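Side-chain contacts in uncharacterized protein Atu1656 (Agrobacterium tumefaciens, PDB 2OJH), which is of unknown function but folds as a six-bladed beta-propeller of the TolB family and may, like many propellers, serve as a binding scaffold: residues 155-160 / 166-171; 184-189 / 206-211. All coordinates share one frame; numbering follows the deposited sequence.

Interaction 1: 155-160 / 166-171; sequences IYSMDI and TRLTHG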
loop_
_atom_site.group_PDB
_atom_site.type_symbol
_atom_site.label_atom_id
_atom_site.label_comp_id
_atom_site.label_asym_id
_atom_site.label_seq_id
_atom_site.Cartn_x
_atom_site.Cartn_y
_atom_site.Cartn_z
ATOM N N ILE A 155 -5.531 6.724 -11.514
ATOM C CA ILE A 155 -5.658 5.320 -11.176
ATOM C C ILE A 155 -5.745 4.541 -12.462
ATOM O O ILE A 155 -6.534 4.884 -13.359
ATOM C CB ILE A 155 -6.936 5.080 -10.318
ATOM C CG1 ILE A 155 -6.966 6.047 -9.098
ATOM C CG2 ILE A 155 -7.070 3.593 -9.919
ATOM C CD1 ILE A 155 -5.713 6.011 -8.182
ATOM N N TYR A 156 -4.925 3.496 -12.554
ATOM C CA TYR A 156 -4.900 2.624 -13.723
ATOM C C TYR A 156 -5.060 1.204 -13.229
ATOM O O TYR A 156 -4.799 0.910 -12.051
ATOM C CB TYR A 156 -3.544 2.711 -14.463
ATOM C CG TYR A 156 -3.340 4.004 -15.182
ATOM C CD1 TYR A 156 -3.706 4.141 -16.516
ATOM C CD2 TYR A 156 -2.829 5.125 -14.512
ATOM C CE1 TYR A 156 -3.575 5.376 -17.172
ATOM C CE2 TYR A 156 -2.700 6.351 -15.160
ATOM C CZ TYR A 156 -3.074 6.463 -16.486
ATOM O OH TYR A 156 -2.925 7.655 -17.138
ATOM N N SER A 157 -5.449 0.302 -14.134
ATOM C CA SER A 157 -5.338 -1.104 -13.846
ATOM C C SER A 157 -4.729 -1.799 -15.060
ATOM O O SER A 157 -4.762 -1.267 -16.174
ATOM C CB SER A 157 -6.703 -1.699 -13.492
ATOM O OG SER A 157 -7.578 -1.616 -14.596
HETATM N N MSE A 158 -4.127 -2.953 -14.844
HETATM C CA MSE A 158 -3.560 -3.698 -15.954
HETATM C C MSE A 158 -3.961 -5.137 -15.814
HETATM O O MSE A 158 -3.993 -5.669 -14.712
HETATM C CB MSE A 158 -2.034 -3.559 -15.998
HETATM C CG MSE A 158 -1.334 -4.536 -16.960
HETATM SE SE MSE A 158 0.493 -3.989 -17.308
HETATM C CE MSE A 158 0.197 -2.219 -18.032
ATOM N N ASP A 159 -4.279 -5.748 -16.949
ATOM C CA ASP A 159 -4.460 -7.177 -17.051
ATOM C C ASP A 159 -3.074 -7.799 -17.255
ATOM O O ASP A 159 -2.374 -7.495 -18.220
ATOM C CB ASP A 159 -5.416 -7.470 -18.222
ATOM C CG ASP A 159 -5.613 -8.953 -18.463
ATOM O OD1 ASP A 159 -4.735 -9.572 -19.106
ATOM O OD2 ASP A 159 -6.649 -9.495 -18.008
ATOM N N ILE A 160 -2.679 -8.658 -16.332
ATOM C CA ILE A 160 -1.336 -9.241 -16.332
ATOM C C ILE A 160 -0.993 -10.068 -17.583
ATOM O O ILE A 160 0.117 -9.941 -18.123
ATOM C CB ILE A 160 -1.102 -10.061 -15.051
ATOM C CG1 ILE A 160 -1.111 -9.140 -13.832
ATOM C CG2 ILE A 160 0.214 -10.799 -15.094
ATOM C CD1 ILE A 160 -1.184 -9.918 -12.561
ATOM N N THR A 166 -5.483 0.227 -18.476
ATOM C CA THR A 166 -6.810 0.832 -18.446
ATOM C C THR A 166 -6.792 2.002 -17.479
ATOM O O THR A 166 -6.412 1.845 -16.318
ATOM C CB THR A 166 -7.883 -0.167 -17.987
ATOM O OG1 THR A 166 -8.057 -1.162 -18.996
ATOM C CG2 THR A 166 -9.234 0.520 -17.749
ATOM N N ARG A 167 -7.218 3.163 -17.968
ATOM C CA ARG A 167 -7.240 4.376 -17.166
ATOM C C ARG A 167 -8.609 4.496 -16.458
ATOM O O ARG A 167 -9.656 4.507 -17.124
ATOM C CB ARG A 167 -6.996 5.559 -18.098
ATOM C CG ARG A 167 -6.741 6.851 -17.387
ATOM C CD ARG A 167 -6.414 7.950 -18.345
ATOM N NE ARG A 167 -6.432 9.242 -17.671
ATOM C CZ ARG A 167 -6.397 10.412 -18.288
ATOM N NH1 ARG A 167 -6.376 10.458 -19.616
ATOM N NH2 ARG A 167 -6.410 11.540 -17.580
ATOM N N LEU A 168 -8.607 4.569 -15.126
ATOM C CA LEU A 168 -9.860 4.552 -14.353
ATOM C C LEU A 168 -10.299 5.899 -13.832
ATOM O O LEU A 168 -11.478 6.092 -13.541
ATOM C CB LEU A 168 -9.781 3.555 -13.191
ATOM C CG LEU A 168 -9.569 2.112 -13.670
ATOM C CD1 LEU A 168 -9.185 1.253 -12.510
ATOM C CD2 LEU A 168 -10.808 1.529 -14.365
ATOM N N THR A 169 -9.351 6.812 -13.675
ATOM C CA THR A 169 -9.681 8.199 -13.380
ATOM C C THR A 169 -9.064 9.046 -14.476
ATOM O O THR A 169 -8.143 8.601 -15.157
ATOM C CB THR A 169 -9.234 8.660 -11.966
ATOM O OG1 THR A 169 -7.806 8.585 -11.839
ATOM C CG2 THR A 169 -9.878 7.811 -10.885
ATOM N N HIS A 170 -9.579 10.256 -14.638
ATOM C CA HIS A 170 -9.230 11.080 -15.766
ATOM C C HIS A 170 -8.888 12.506 -15.331
ATOM O O HIS A 170 -9.434 13.467 -15.845
ATOM C CB HIS A 170 -10.348 11.014 -16.832
ATOM C CG HIS A 170 -10.539 9.638 -17.399
ATOM N ND1 HIS A 170 -11.365 8.702 -16.813
ATOM C CD2 HIS A 170 -9.956 9.018 -18.453
ATOM C CE1 HIS A 170 -11.296 7.569 -17.495
ATOM N NE2 HIS A 170 -10.452 7.738 -18.497
ATOM N N GLY A 171 -7.963 12.619 -14.379
ATOM C CA GLY A 171 -7.377 13.907 -14.001
ATOM C C GLY A 171 -8.251 14.791 -13.148
ATOM O O GLY A 171 -8.002 15.994 -13.054
#

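Interaction 2: 184-189 / 206-211; sequences GRWIYF and GSSVER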
loop_
_atom_site.group_PDB
_atom_site.type_symbol
_atom_site.label_atom_id
_atom_site.label_comp_id
_atom_site.label_asym_id
_atom_site.label_seq_id
_atom_site.Cartn_x
_atom_site.Cartn_y
_atom_site.Cartn_z
ATOM N N GLY A 184 -14.077 -7.381 -5.302
ATOM C CA GLY A 184 -13.516 -7.073 -6.604
ATOM C C GLY A 184 -14.358 -6.126 -7.433
ATOM O O GLY A 184 -14.124 -5.994 -8.625
ATOM N N ARG A 185 -15.339 -5.479 -6.814
ATOM C CA ARG A 185 -16.207 -4.546 -7.519
ATOM C C ARG A 185 -15.666 -3.115 -7.507
ATOM O O ARG A 185 -15.987 -2.305 -8.394
ATOM C CB ARG A 185 -17.628 -4.578 -6.934
ATOM C CG ARG A 185 -18.390 -5.918 -7.136
ATOM C CD ARG A 185 -19.937 -5.771 -7.020
ATOM N NE ARG A 185 -20.381 -4.729 -6.074
ATOM C CZ ARG A 185 -21.033 -3.608 -6.421
ATOM N NH1 ARG A 185 -21.387 -2.725 -5.485
ATOM N NH2 ARG A 185 -21.341 -3.360 -7.694
ATOM N N TRP A 186 -14.850 -2.809 -6.505
ATOM C CA TRP A 186 -14.368 -1.443 -6.298
ATOM C C TRP A 186 -12.859 -1.372 -6.119
ATOM O O TRP A 186 -12.226 -2.321 -5.633
ATOM C CB TRP A 186 -15.008 -0.837 -5.043
ATOM C CG TRP A 186 -16.491 -0.662 -5.097
ATOM C CD1 TRP A 186 -17.434 -1.519 -4.608
ATOM C CD2 TRP A 186 -17.208 0.457 -5.645
ATOM N NE1 TRP A 186 -18.696 -1.014 -4.835
ATOM C CE2 TRP A 186 -18.584 0.196 -5.469
ATOM C CE3 TRP A 186 -16.819 1.649 -6.273
ATOM C CZ2 TRP A 186 -19.573 1.091 -5.885
ATOM C CZ3 TRP A 186 -17.806 2.536 -6.699
ATOM C CH2 TRP A 186 -19.169 2.250 -6.494
ATOM N N ILE A 187 -12.301 -0.212 -6.472
ATOM C CA ILE A 187 -10.928 0.137 -6.119
ATOM C C ILE A 187 -11.046 1.412 -5.263
ATOM O O ILE A 187 -11.632 2.380 -5.720
ATOM C CB ILE A 187 -10.077 0.395 -7.378
ATOM C CG1 ILE A 187 -9.766 -0.943 -8.104
ATOM C CG2 ILE A 187 -8.771 1.149 -7.017
ATOM C CD1 ILE A 187 -9.411 -0.763 -9.566
ATOM N N TYR A 188 -10.521 1.385 -4.036
ATOM C CA TYR A 188 -10.507 2.561 -3.154
ATOM C C TYR A 188 -9.176 3.269 -3.396
ATOM O O TYR A 188 -8.135 2.618 -3.676
ATOM C CB TYR A 188 -10.605 2.145 -1.672
ATOM C CG TYR A 188 -11.992 1.700 -1.224
ATOM C CD1 TYR A 188 -12.589 0.529 -1.716
ATOM C CD2 TYR A 188 -12.731 2.478 -0.316
ATOM C CE1 TYR A 188 -13.904 0.156 -1.302
ATOM C CE2 TYR A 188 -14.005 2.103 0.101
ATOM C CZ TYR A 188 -14.580 0.951 -0.391
ATOM O OH TYR A 188 -15.832 0.619 0.036
ATOM N N PHE A 189 -9.211 4.598 -3.327
ATOM C CA PHE A 189 -8.037 5.418 -3.625
ATOM C C PHE A 189 -8.241 6.781 -2.960
ATOM O O PHE A 189 -9.285 7.001 -2.313
ATOM C CB PHE A 189 -7.826 5.522 -5.157
ATOM C CG PHE A 189 -8.907 6.311 -5.878
ATOM C CD1 PHE A 189 -10.128 5.713 -6.237
ATOM C CD2 PHE A 189 -8.699 7.650 -6.190
ATOM C CE1 PHE A 189 -11.119 6.443 -6.873
ATOM C CE2 PHE A 189 -9.702 8.403 -6.846
ATOM C CZ PHE A 189 -10.921 7.790 -7.179
ATOM N N GLY A 206 -14.633 1.279 -14.157
ATOM C CA GLY A 206 -14.424 2.707 -14.345
ATOM C C GLY A 206 -15.662 3.574 -14.319
ATOM O O GLY A 206 -15.557 4.798 -14.452
ATOM N N SER A 207 -16.828 2.928 -14.276
ATOM C CA SER A 207 -18.071 3.520 -14.791
ATOM C C SER A 207 -18.752 4.462 -13.806
ATOM O O SER A 207 -19.580 5.313 -14.191
ATOM C CB SER A 207 -19.047 2.423 -15.221
ATOM O OG SER A 207 -19.424 1.633 -14.106
ATOM N N SER A 208 -18.424 4.278 -12.534
ATOM C CA SER A 208 -18.855 5.199 -11.509
ATOM C C SER A 208 -17.751 5.354 -10.477
ATOM O O SER A 208 -16.867 4.498 -10.336
ATOM C CB SER A 208 -20.180 4.784 -10.864
ATOM O OG SER A 208 -20.000 3.848 -9.820
ATOM N N VAL A 209 -17.811 6.491 -9.786
ATOM C CA VAL A 209 -16.850 6.898 -8.762
ATOM C C VAL A 209 -17.653 7.642 -7.688
ATOM O O VAL A 209 -18.677 8.257 -7.993
ATOM C CB VAL A 209 -15.727 7.806 -9.370
ATOM C CG1 VAL A 209 -16.302 9.129 -9.916
ATOM C CG2 VAL A 209 -14.592 8.069 -8.371
ATOM N N GLU A 210 -17.204 7.579 -6.439
ATOM C CA GLU A 210 -17.921 8.233 -5.322
ATOM C C GLU A 210 -17.033 8.526 -4.112
ATOM O O GLU A 210 -16.035 7.847 -3.885
ATOM C CB GLU A 210 -19.158 7.432 -4.909
ATOM C CG GLU A 210 -18.854 6.011 -4.552
ATOM C CD GLU A 210 -20.110 5.156 -4.373
ATOM O OE1 GLU A 210 -21.071 5.268 -5.171
ATOM O OE2 GLU A 210 -20.135 4.359 -3.432
ATOM N N ARG A 211 -17.406 9.552 -3.351
ATOM C CA ARG A 211 -16.593 10.015 -2.245
ATOM C C ARG A 211 -16.875 9.155 -1.020
ATOM O O ARG A 211 -18.041 8.870 -0.710
ATOM C CB ARG A 211 -16.896 11.483 -1.939
ATOM C CG ARG A 211 -15.902 12.148 -1.025
ATOM C CD ARG A 211 -16.277 13.582 -0.825
ATOM N NE ARG A 211 -15.404 14.267 0.120
ATOM C CZ ARG A 211 -15.472 15.570 0.385
ATOM N NH1 ARG A 211 -16.356 16.347 -0.247
ATOM N NH2 ARG A 211 -14.647 16.107 1.277
#

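Interaction 1: 155-160 / 166-171
The Tyr156 ring lies obliquely beside the aliphatic chain of Arg167, its CE1 3.5 Å from Arg167 CG, while Arg149 makes a cation-pi contact with the same ring. Ring and guanidinium planes differ by only 23°, yet the guanidinium reaches past the phenol, and one of its faces takes His170 CD2, offset toward the rim. With CG anti to the backbone N (chi1 -169°) and an extended chain, Arg167 carries this group to Asp154, its salt-bridge partner through NH2; a weak bond from NE to Thr169 O adds to the hold.

Tyr156 and Arg167 form a non-hydrogen-bonded antiparallel pair of the hairpin that joins strands 152-159 and 165-167, the third and fourth strands of a propeller blade. The next pair is hydrogen-bonded in both directions, Ser157 N to Thr166 O and Thr166 N to Ser157 O, both 2.8 Å. Their side chains lie on the other face, where Ser157 OG sits 3.7 Å from Thr166 CB.

Beyond Arg167 the regular pairing ends, but the chain stays attached. Leu168 N gives a 2.7 Å bond to Ile155 O, and a side chain takes over the next position: Ile155 N points almost straight (171°) at Thr169 OG1, 3.0 Å away. Ile155 CG2 and Leu168 CD1 add apolar contact at 4.1 Å. Asp154 OD2 meets Arg167, and Asp154 OD1 bonds both Thr169 OG1 and Gly171 N; the hydroxyl can thus accept from Ile155 N while turned to a carboxylate whose charge probably polarises it.

Interaction 2: 184-189 / 206-211
Two first torsions set up the meeting of Trp186 and Glu210. The indole CG lies anti to the carbonyl carbon (chi1 -64°), which sends the six-membered ring across to 206-211; Glu210 holds its CG between the backbone N and the carbonyl carbon (chi1 56°), and from there an extended chain brings the carboxylate to the indole. Contact centres on Trp186 CH2, which is 3.7 Å from Glu210 CD and 3.8 Å from both Glu210 OE1 and OE2. The side chains cross at about a right angle, with ring and carboxylate planes inclined by 34°; the carboxylate carbon lies obliquely to the indole. Ser208 joins at the same end of the indole, its OG 3.8 Å from Trp186 CH2.

These segments belong to one four-stranded antiparallel blade of the propeller, but they are not neighbours in it: strand 198-203 runs between 186-191 and 209-211. The closest CA atoms, those of Trp186 and Val209, are accordingly 9.0 Å apart, and the contact is made by side chains reaching over the intervening strand. That strand supplies Arg201, which forms a salt bridge with Glu210 OE2 and a cation-pi contact with Trp186. Its charge therefore serves both partners and probably eases the placing of a carboxylate against an aromatic ring.

Phe189 makes a second, purely apolar bridge. Val209 CG2 meets its ring at the edge, near the ring plane, 3.9 Å from Phe189 CZ. Ser208 and Val209 each have two conformers, and their contacts, described for one of them, are tentative. The carbonyl O of Ile187 also lies at an edge of the Phe189 ring, in plane, while Trp200 and Val202 of the middle strand and Thr169 of the preceding connection pack around the phenyl group.

Overall arrangement
Interaction 1 precedes interaction 2 along the chain, and their centres lie 11 Å apart on the same side of the chain's centre. They occupy successive four-stranded antiparallel blades: interaction 1 joins the last two strands of the sheet 131-167, interaction 2 the second and fourth strands of the sheet 175-211. The chain leaving 165-167 leads into the first strand of the next blade, and the contacts touch beside this connection and along strand 152-159. Leu168 CD1 packs on Ile187 CD1 at 3.6 Å, and Ile155 CD1 on Phe189 CB at 3.7 Å. The apolar side chains thus continue from one blade to the next, illustrating how a propeller ring joins separate sheets by face-to-face packing.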